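PDB 7D34: ATP-dependent Clp protease adapter protein CLPS1, chloroplastic from Arabidopsis thaliana, which serves as a small adapter that modulates the CLPC chaperone and is probably involved in selecting substrates for the plastid Clp protease. Local coordinates for residues P4-H10 against L72-D78; N15-V20 against G68-L72. The contacts are given in a common frame with arbitrary orientation. Residue numbers count along the deposited sequence, not the author numbering.

How the contacts relate
From the N terminus of this ClpS-domain fragment, the chain lays down strand 5-10, the centre of a three-stranded antiparallel sheet, and turns through Asn-15 into helix 17-27. Helix 33-46, strand 48-54 and helix 56-68 follow before the chain returns. On the way back, 68-72 first meets 15-20 (contact 2), and Leu-72, shared by both contacts, leads on to the pairing of 72-78 with 4-10 (contact 1). The loop closed by contact 2 is thus nested inside that closed by contact 1. Leu-9 joins them: its CD2 lies 4.0 Å from Val-20 CG1 and its CD1 4.0 Å from Leu-71 CD1, tying the sheet to the peptide-binding end.

Contact 1. Residues P4-H10 against L72-D78; sequences PYRVILH and LSSVEPD
Edge strand 72-77 pairs with central strand 5-10 in the antiparallel sheet of the ClpS fold (strand order 48-54, 5-10, 72-77). The strand axes approach to 4.4 Å at 157°, both backbones extended. Register runs from Tyr-5/Pro-77 through Val-7/Val-75 to Leu-9/Ser-73 as non-hydrogen-bonded pairs, alternating with the hydrogen-bonded pairs Arg-6/Glu-76 (Arg-6 N to Glu-76 O 2.6 Å, Glu-76 N to Arg-6 O 3.0 Å) and Ile-8/Ser-74 (Ile-8 N to Ser-74 O 2.8 Å). Arg-6, Glu-76 and Asp-78, the residues most covered here, form a salt-bridge network. Arg-6, with chi1 -94° and chi2 130°, both off the rotamer wells, and chi3 p, places NH1 by Glu-76 OE2 (2.9 Å) and NH2 by Asp-78 OD1 (3.1 Å); Glu-76 takes p, t to meet it, and Asp-78, chi1 t, is held by its N bonding Pro-4 O (3.1 Å). Arg-6 and Glu-76 also exchange salt bridges with Glu-76 and Arg-6 of the second subunit, so the network spans the dimer interface. On the opposite face Val-7, Ser-73 and Val-75 pack on helix 56-68, Leu-9 on helix 33-46. At the Tyr-5 end, Pro-77 CA sits over the ring in a CH-pi contact, 4.1 Å from its centroid. Near the peptide pocket, where His-10 touches the bound phenylalanine, His-10 NE2 hydrogen-bonds Ser-74 OG at 2.7 Å.

Contact 2. Residues N15-V20 against G68-L72; sequences NKREYV and GNGLL. With ALA (alanine), chain E; PHE (phenylalanine), chain D.
Leu-71, in the m, t rotamer, slides its side chain against Asn-15, just before helix 17-27, and Tyr-19 and Val-20 in its first turn: its CD2 lies 3.4 Å from Asn-15 ND2, 4.3 Å from Tyr-19 CE2 and 4.4 Å from Val-20 CG2. Two hydrogen bonds from side chain to backbone flank this packing. Asn-15, chi1 m, points its CA-to-CB bond toward the loop and gives ND2 to Gly-70 O (2.9 Å), while the same ND2 also bonds Asp-12; Tyr-19, chi1 t, donates OH to Asn-69 O at 2.6 Å, the oxygen lying near the ring plane. Consecutive carbonyls of 68-72 are therefore met by side chains four residues apart in sequence. Helix 56-68 ends here in a Schellman motif, with Leu-71 N bonded to Leu-66 O and Gly-70 N to Arg-67 O; Gly-70 is its C' residue, at phi 100°, a value at which a CB would clash with the preceding carbonyl. On the other side Lys-16 is the N-cap, and Lys-16 O accepts the bond from Val-20 N (3.0 Å). Asn-15 O takes a hydrogen bond from the alanine N (2.8 Å), Arg-17 N gives one to the alanine O (3.1 Å), and Val-20 CG2 packs on CD1 of the phenylalanine at 3.5 Å. The phenylalanine C lies 1.3 Å from the alanine N, peptide-bond length, so the pair reads as a dipeptide whose leading phenylalanine is held as an N-degron residue in the ClpS recognition pocket.

Contact 1. Residues P4-H10 against L72-D78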
loop_
_atom_site.group_PDB
_atom_site.type_symbol
_atom_site.label_atom_id
_atom_site.label_comp_id
_atom_site.label_asym_id
_atom_site.label_seq_id
_atom_site.Cartn_x
_atom_site.Cartn_y
_atom_site.Cartn_z
ATOM N N PRO A 4 11.331 -11.876 -1.358
ATOM C CA PRO A 4 10.205 -11.203 -0.697
ATOM C C PRO A 4 8.900 -11.300 -1.467
ATOM O O PRO A 4 8.861 -11.227 -2.696
ATOM C CB PRO A 4 10.679 -9.749 -0.590
ATOM C CG PRO A 4 11.609 -9.577 -1.753
ATOM C CD PRO A 4 12.281 -10.912 -1.948
ATOM N N TYR A 5 7.827 -11.466 -0.706
ATOM C CA TYR A 5 6.470 -11.522 -1.217
ATOM C C TYR A 5 5.633 -10.521 -0.439
ATOM O O TYR A 5 5.939 -10.186 0.710
ATOM C CB TYR A 5 5.855 -12.917 -1.075
ATOM C CG TYR A 5 6.195 -13.848 -2.236
ATOM C CD1 TYR A 5 5.223 -14.248 -3.149
ATOM C CD2 TYR A 5 7.493 -14.320 -2.425
ATOM C CE1 TYR A 5 5.533 -15.107 -4.209
ATOM C CE2 TYR A 5 7.805 -15.162 -3.480
ATOM C CZ TYR A 5 6.835 -15.555 -4.365
ATOM O OH TYR A 5 7.193 -16.388 -5.404
ATOM N N ARG A 6 4.571 -10.044 -1.078
ATOM C CA ARG A 6 3.689 -9.042 -0.496
ATOM C C ARG A 6 2.410 -9.702 0.004
ATOM O O ARG A 6 1.815 -10.525 -0.702
ATOM C CB ARG A 6 3.360 -7.969 -1.534
ATOM C CG ARG A 6 4.233 -6.737 -1.520
ATOM C CD ARG A 6 4.777 -6.385 -2.903
ATOM N NE ARG A 6 3.819 -5.682 -3.764
ATOM C CZ ARG A 6 4.161 -5.026 -4.870
ATOM N NH1 ARG A 6 3.250 -4.423 -5.601
ATOM N NH2 ARG A 6 5.431 -4.936 -5.224
ATOM N N VAL A 7 2.029 -9.385 1.244
ATOM C CA VAL A 7 0.702 -9.686 1.773
ATOM C C VAL A 7 -0.138 -8.423 1.612
ATOM O O VAL A 7 0.195 -7.365 2.165
ATOM C CB VAL A 7 0.755 -10.148 3.241
ATOM C CG1 VAL A 7 -0.632 -10.580 3.730
ATOM C CG2 VAL A 7 1.748 -11.306 3.436
ATOM N N ILE A 8 -1.213 -8.541 0.850
ATOM C CA ILE A 8 -2.084 -7.427 0.505
ATOM C C ILE A 8 -3.396 -7.520 1.269
ATOM O O ILE A 8 -3.988 -8.594 1.407
ATOM C CB ILE A 8 -2.340 -7.393 -1.016
ATOM C CG1 ILE A 8 -1.024 -7.328 -1.801
ATOM C CG2 ILE A 8 -3.211 -6.212 -1.354
ATOM C CD1 ILE A 8 -0.268 -6.038 -1.682
ATOM N N LEU A 9 -3.853 -6.362 1.752
ATOM C CA LEU A 9 -5.156 -6.182 2.384
ATOM C C LEU A 9 -6.018 -5.380 1.416
ATOM O O LEU A 9 -5.627 -4.289 0.985
ATOM C CB LEU A 9 -5.018 -5.469 3.733
ATOM C CG LEU A 9 -6.362 -5.089 4.367
ATOM C CD1 LEU A 9 -7.212 -6.319 4.695
ATOM C CD2 LEU A 9 -6.173 -4.213 5.584
ATOM N N HIS A 10 -7.156 -5.945 1.028
ATOM C CA HIS A 10 -8.110 -5.268 0.164
ATOM C C HIS A 10 -9.277 -4.698 0.966
ATOM O O HIS A 10 -9.724 -5.283 1.958
ATOM C CB HIS A 10 -8.636 -6.241 -0.890
ATOM C CG HIS A 10 -7.587 -6.796 -1.805
ATOM N ND1 HIS A 10 -7.368 -6.295 -3.070
ATOM C CD2 HIS A 10 -6.709 -7.817 -1.647
ATOM C CE1 HIS A 10 -6.404 -6.984 -3.653
ATOM N NE2 HIS A 10 -5.979 -7.907 -2.807
ATOM N N LEU A 72 -10.343 -9.515 3.192
ATOM C CA LEU A 72 -9.961 -9.824 1.813
ATOM C C LEU A 72 -8.453 -9.614 1.659
ATOM O O LEU A 72 -7.957 -8.507 1.912
ATOM C CB LEU A 72 -10.713 -8.953 0.812
ATOM C CG LEU A 72 -12.228 -9.121 0.774
ATOM C CD1 LEU A 72 -12.844 -8.147 -0.189
ATOM C CD2 LEU A 72 -12.558 -10.541 0.347
ATOM N N SER A 73 -7.722 -10.688 1.331
ATOM C CA SER A 73 -6.265 -10.655 1.258
ATOM C C SER A 73 -5.751 -11.464 0.070
ATOM O O SER A 73 -6.350 -12.463 -0.334
ATOM C CB SER A 73 -5.675 -11.179 2.588
ATOM O OG SER A 73 -4.262 -11.232 2.555
ATOM N N SER A 74 -4.647 -10.991 -0.504
ATOM C CA SER A 74 -3.948 -11.677 -1.584
ATOM C C SER A 74 -2.455 -11.712 -1.270
ATOM O O SER A 74 -1.960 -10.943 -0.442
ATOM C CB SER A 74 -4.219 -10.990 -2.937
ATOM O OG SER A 74 -3.937 -9.606 -2.843
ATOM N N VAL A 75 -1.746 -12.618 -1.939
ATOM C CA VAL A 75 -0.291 -12.662 -1.889
ATOM C C VAL A 75 0.252 -12.414 -3.290
ATOM O O VAL A 75 -0.305 -12.924 -4.269
ATOM C CB VAL A 75 0.217 -14.013 -1.349
ATOM C CG1 VAL A 75 1.734 -14.015 -1.403
ATOM C CG2 VAL A 75 -0.331 -14.302 0.068
ATOM N N GLU A 76 1.365 -11.686 -3.386
ATOM C CA GLU A 76 2.000 -11.473 -4.678
ATOM C C GLU A 76 3.498 -11.287 -4.503
ATOM O O GLU A 76 3.959 -10.920 -3.416
ATOM C CB GLU A 76 1.420 -10.249 -5.384
ATOM C CG GLU A 76 1.606 -8.952 -4.584
ATOM C CD GLU A 76 0.972 -7.767 -5.300
ATOM O OE1 GLU A 76 -0.265 -7.807 -5.499
ATOM O OE2 GLU A 76 1.693 -6.813 -5.706
ATOM N N PRO A 77 4.284 -11.523 -5.561
ATOM C CA PRO A 77 5.732 -11.297 -5.477
ATOM C C PRO A 77 6.047 -9.816 -5.379
ATOM O O PRO A 77 5.344 -8.973 -5.938
ATOM C CB PRO A 77 6.272 -11.900 -6.782
ATOM C CG PRO A 77 5.102 -12.641 -7.414
ATOM C CD PRO A 77 3.873 -11.998 -6.895
ATOM N N ASP A 78 7.109 -9.499 -4.641
ATOM C CA ASP A 78 7.524 -8.110 -4.443
ATOM C C ASP A 78 8.414 -7.665 -5.606
ATOM O O ASP A 78 9.642 -7.581 -5.516
ATOM C CB ASP A 78 8.225 -7.932 -3.103
ATOM C CG ASP A 78 8.461 -6.470 -2.763
ATOM O OD1 ASP A 78 7.755 -5.600 -3.319
ATOM O OD2 ASP A 78 9.354 -6.184 -1.949
HETATM O O HOH W 1 -10.781 -6.825 3.656
#

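Contact 2. Residues N15-V20 against G68-L72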
loop_
_atom_site.group_PDB
_atom_site.type_symbol
_atom_site.label_atom_id
_atom_site.label_comp_id
_atom_site.label_asym_id
_atom_site.label_seq_id
_atom_site.Cartn_x
_atom_site.Cartn_y
_atom_site.Cartn_z
ATOM N N ASN A 15 -16.513 -5.248 7.021
ATOM C CA ASN A 15 -15.795 -5.132 8.278
ATOM C C ASN A 15 -15.704 -3.691 8.763
ATOM O O ASN A 15 -15.601 -2.746 7.973
ATOM C CB ASN A 15 -14.386 -5.694 8.110
ATOM C CG ASN A 15 -14.382 -7.187 7.907
ATOM O OD1 ASN A 15 -14.778 -7.960 8.795
ATOM N ND2 ASN A 15 -13.989 -7.608 6.708
ATOM N N LYS A 16 -15.725 -3.538 10.083
ATOM C CA LYS A 16 -15.642 -2.225 10.691
ATOM C C LYS A 16 -14.176 -1.812 10.804
ATOM O O LYS A 16 -13.285 -2.657 10.940
ATOM C CB LYS A 16 -16.274 -2.245 12.084
ATOM C CG LYS A 16 -17.750 -2.661 12.150
ATOM C CD LYS A 16 -17.989 -4.137 11.780
ATOM C CE LYS A 16 -17.245 -5.156 12.665
ATOM N NZ LYS A 16 -17.041 -6.399 11.901
ATOM N N ARG A 17 -13.922 -0.499 10.747
ATOM C CA ARG A 17 -12.536 -0.044 10.798
ATOM C C ARG A 17 -11.803 -0.620 12.002
ATOM O O ARG A 17 -10.678 -1.098 11.875
ATOM C CB ARG A 17 -12.448 1.482 10.816
ATOM C CG ARG A 17 -13.103 2.192 9.627
ATOM C CD ARG A 17 -13.251 3.667 9.951
ATOM N NE ARG A 17 -11.975 4.360 9.712
ATOM C CZ ARG A 17 -11.460 4.610 8.510
ATOM N NH1 ARG A 17 -10.288 5.227 8.410
ATOM N NH2 ARG A 17 -12.114 4.221 7.418
ATOM N N GLU A 18 -12.437 -0.612 13.170
ATOM C CA GLU A 18 -11.766 -1.065 14.384
ATOM C C GLU A 18 -11.502 -2.560 14.316
ATOM O O GLU A 18 -10.455 -3.025 14.767
ATOM C CB GLU A 18 -12.574 -0.749 15.656
ATOM C CG GLU A 18 -11.810 -1.207 16.905
ATOM C CD GLU A 18 -12.532 -0.935 18.217
ATOM O OE1 GLU A 18 -13.773 -0.746 18.182
ATOM O OE2 GLU A 18 -11.847 -0.884 19.268
ATOM N N TYR A 19 -12.452 -3.334 13.773
ATOM C CA TYR A 19 -12.228 -4.774 13.626
ATOM C C TYR A 19 -11.035 -5.066 12.721
ATOM O O TYR A 19 -10.209 -5.930 13.038
ATOM C CB TYR A 19 -13.465 -5.483 13.056
ATOM C CG TYR A 19 -13.293 -6.987 12.940
ATOM C CD1 TYR A 19 -13.190 -7.768 14.075
ATOM C CD2 TYR A 19 -13.193 -7.609 11.694
ATOM C CE1 TYR A 19 -13.024 -9.127 13.972
ATOM C CE2 TYR A 19 -13.020 -8.935 11.582
ATOM C CZ TYR A 19 -12.942 -9.709 12.712
ATOM O OH TYR A 19 -12.764 -11.056 12.536
ATOM N N VAL A 20 -10.958 -4.387 11.568
ATOM C CA VAL A 20 -9.812 -4.547 10.669
ATOM C C VAL A 20 -8.514 -4.364 11.445
ATOM O O VAL A 20 -7.577 -5.168 11.329
ATOM C CB VAL A 20 -9.904 -3.564 9.485
ATOM C CG1 VAL A 20 -8.664 -3.663 8.627
ATOM C CG2 VAL A 20 -11.132 -3.780 8.606
ATOM N N GLY A 68 -9.386 -15.969 7.147
ATOM C CA GLY A 68 -10.163 -16.721 8.114
ATOM C C GLY A 68 -10.803 -15.823 9.153
ATOM O O GLY A 68 -11.825 -16.176 9.750
ATOM N N ASN A 69 -10.233 -14.647 9.375
ATOM C CA ASN A 69 -10.822 -13.669 10.274
ATOM C C ASN A 69 -11.739 -12.696 9.545
ATOM O O ASN A 69 -12.143 -11.697 10.136
ATOM C CB ASN A 69 -9.715 -12.908 11.009
ATOM C CG ASN A 69 -9.131 -13.693 12.177
ATOM O OD1 ASN A 69 -9.687 -13.709 13.266
ATOM N ND2 ASN A 69 -8.050 -14.415 11.917
ATOM N N GLY A 70 -12.043 -12.946 8.273
ATOM C CA GLY A 70 -13.065 -12.212 7.550
ATOM C C GLY A 70 -12.592 -11.114 6.618
ATOM O O GLY A 70 -13.438 -10.417 6.042
ATOM N N LEU A 71 -11.288 -10.968 6.407
ATOM C CA LEU A 71 -10.763 -9.913 5.549
ATOM C C LEU A 71 -10.456 -10.443 4.145
ATOM O O LEU A 71 -10.396 -11.649 3.911
ATOM C CB LEU A 71 -9.497 -9.280 6.142
ATOM C CG LEU A 71 -9.597 -8.891 7.621
ATOM C CD1 LEU A 71 -8.348 -8.133 8.063
ATOM C CD2 LEU A 71 -10.862 -8.128 7.940
ATOM N N LEU A 72 -10.343 -9.515 3.192
ATOM C CA LEU A 72 -9.961 -9.824 1.813
ATOM C C LEU A 72 -8.453 -9.614 1.659
ATOM O O LEU A 72 -7.957 -8.507 1.912
ATOM C CB LEU A 72 -10.713 -8.953 0.812
ATOM C CG LEU A 72 -12.228 -9.121 0.774
ATOM C CD1 LEU A 72 -12.844 -8.147 -0.189
ATOM C CD2 LEU A 72 -12.558 -10.541 0.347
HETATM N N ALA E . -16.437 -0.204 7.059
HETATM C CA ALA E . -17.598 0.477 7.643
HETATM C C ALA E . -17.297 1.293 8.914
HETATM O O ALA E . -16.305 1.062 9.616
HETATM C CB ALA E . -18.698 -0.557 7.943
HETATM N N PHE D . -14.153 -0.002 4.205
HETATM C CA PHE D . -14.536 -0.492 5.562
HETATM C C PHE D . -15.634 0.386 6.170
HETATM O O PHE D . -15.740 1.577 5.847
HETATM C CB PHE D . -13.304 -0.526 6.478
HETATM C CG PHE D . -12.124 -1.279 5.895
HETATM C CD1 PHE D . -12.247 -2.610 5.515
HETATM C CD2 PHE D . -10.892 -0.658 5.736
HETATM C CE1 PHE D . -11.159 -3.307 4.980
HETATM C CE2 PHE D . -9.804 -1.348 5.207
HETATM C CZ PHE D . -9.939 -2.676 4.831
#